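Local structure of hellethionin-D (Helleborus purpurascens, 3SZS) at residues 2-7 and 30-35. The protein is a small secreted plant-defence thionin, toxic to animal cells and apparently acting at the cell membrane, though its precise function is not known. Sequence-based numbering, arbitrary orientation.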
# COMPACT_ATOMS: atom_id res chain seq x y z
N SER A 2 0.37 4.45 3.91
CA SER A 2 0.03 3.11 3.45
C SER A 2 0.23 2.01 4.49
O SER A 2 1.08 2.13 5.37
CB SER A 2 0.85 2.78 2.20
OG SER A 2 2.24 2.98 2.42
N CYS A 3 -0.55 0.94 4.34
CA CYS A 3 -0.50 -0.22 5.22
C CYS A 3 -0.77 -1.49 4.42
O CYS A 3 -1.83 -1.62 3.81
CB CYS A 3 -1.56 -0.08 6.31
SG CYS A 3 -1.23 1.27 7.44
N CYS A 4 0.18 -2.43 4.43
CA CYS A 4 0.06 -3.68 3.66
C CYS A 4 0.11 -4.92 4.54
O CYS A 4 0.67 -4.90 5.64
CB CYS A 4 1.16 -3.77 2.60
SG CYS A 4 1.11 -2.47 1.35
N ARG A 5 -0.45 -6.01 4.03
CA ARG A 5 -0.65 -7.24 4.80
C ARG A 5 0.63 -8.08 4.99
O ARG A 5 0.75 -8.81 5.97
CB ARG A 5 -1.78 -8.07 4.17
CG ARG A 5 -1.39 -8.74 2.86
CD ARG A 5 -2.51 -8.74 1.81
NE ARG A 5 -1.95 -9.07 0.49
CZ ARG A 5 -1.54 -10.30 0.13
NH1 ARG A 5 -1.62 -11.34 0.96
NH2 ARG A 5 -1.04 -10.48 -1.08
N ASN A 6 1.57 -7.98 4.05
CA ASN A 6 2.87 -8.65 4.15
C ASN A 6 3.92 -7.97 3.26
O ASN A 6 3.61 -7.02 2.53
CB ASN A 6 2.74 -10.15 3.81
CG ASN A 6 2.20 -10.39 2.40
OD1 ASN A 6 2.78 -9.95 1.41
ND2 ASN A 6 1.09 -11.12 2.32
N THR A 7 5.16 -8.46 3.31
CA THR A 7 6.28 -7.84 2.61
C THR A 7 6.21 -7.97 1.08
O THR A 7 6.64 -7.07 0.37
CB THR A 7 7.62 -8.38 3.12
OG1 THR A 7 7.56 -9.80 3.24
CG2 THR A 7 7.94 -7.78 4.48
N CYS A 30 -2.30 -4.21 -4.84
CA CYS A 30 -1.39 -4.87 -3.91
C CYS A 30 -2.05 -5.35 -2.62
O CYS A 30 -1.36 -5.78 -1.69
CB CYS A 30 -0.22 -3.92 -3.60
SG CYS A 30 0.68 -3.43 -5.10
N ASP A 31 -3.38 -5.32 -2.57
CA ASP A 31 -4.12 -5.62 -1.35
C ASP A 31 -3.55 -4.79 -0.17
O ASP A 31 -3.06 -5.34 0.81
CB ASP A 31 -4.08 -7.14 -1.06
CG ASP A 31 -5.10 -7.96 -1.88
OD1 ASP A 31 -5.95 -7.38 -2.59
OD2 ASP A 31 -5.07 -9.21 -1.78
N CYS A 32 -3.56 -3.46 -0.30
CA CYS A 32 -3.15 -2.56 0.81
C CYS A 32 -4.21 -1.50 1.08
O CYS A 32 -5.13 -1.31 0.28
CB CYS A 32 -1.80 -1.88 0.52
SG CYS A 32 -0.44 -3.00 0.12
N ILE A 33 -4.05 -0.80 2.20
CA ILE A 33 -5.02 0.21 2.66
C ILE A 33 -4.32 1.49 3.12
O ILE A 33 -3.11 1.51 3.31
CB ILE A 33 -5.91 -0.34 3.82
CG1 ILE A 33 -5.06 -0.74 5.05
CG2 ILE A 33 -6.73 -1.52 3.33
CD1 ILE A 33 -5.89 -1.26 6.23
N HIS A 34 -5.11 2.55 3.29
CA HIS A 34 -4.59 3.85 3.72
C HIS A 34 -5.34 4.37 4.92
O HIS A 34 -6.57 4.41 4.92
CB HIS A 34 -4.68 4.87 2.59
CG HIS A 34 -3.75 4.58 1.46
ND1 HIS A 34 -4.12 3.83 0.37
CD2 HIS A 34 -2.44 4.90 1.29
CE1 HIS A 34 -3.08 3.71 -0.44
NE2 HIS A 34 -2.05 4.35 0.09
N VAL A 35 -4.57 4.77 5.94
CA VAL A 35 -5.09 5.25 7.22
C VAL A 35 -4.58 6.66 7.51
O VAL A 35 -3.53 7.06 7.02
CB VAL A 35 -4.64 4.33 8.38
CG1 VAL A 35 -5.18 2.92 8.18
CG2 VAL A 35 -3.12 4.30 8.50
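C4 and C32 are joined across the two short strands by a disulfide whose sulfurs lie 2.0 Å apart with a chi3 of 105°. In both cysteines SG stands anti to the carbonyl carbon, which sets each sulfur beside its own backbone N, over the face they share. S2 and H34, a non-hydrogen-bonded antiparallel pair, lie on that face too. Here the imidazole meets the serine obliquely, H34 CD2 coming within 3.7 Å of S2 CA and H34 NE2 approaching S2 CB.

Between these pairs, C3 and I33 form a hydrogen-bonded pair facing the other way. C3 N donates to I33 O at 2.8 Å through a rather bent bond (136° at the hydrogen), whereas I33 N reaches C3 O at 2.9 Å almost straight. C3 CB rests against I33 CG1 at 3.8 Å, and C3 SG touches V35 CG2 at 3.7 Å.

Near the end of the ribbon where C4 and C32 lie, R5 crosses D31 obliquely, with NE 3.3 Å from D31 CB and CD also near it. The carboxylate oxygen OD2 sits 3.9 Å from R5 NE, over a guanidinium face and with the planes 72° apart, a long salt bridge of charge attraction alone.

The cross-linking fits the four-disulfide subfamily of plant thionins: disulfides join C3 to C40 and C30 to C12. Helix 7-18 covers the C4/C32 face, where Y13 hydrogen-bonds H34 NE2 and R10 holds S2 OG, while N6 caps A9 N. In this two-stranded antiparallel sheet, helix 7-18 follows strand 2-4, and helix 23-29 leads through C30 into strand 32-34.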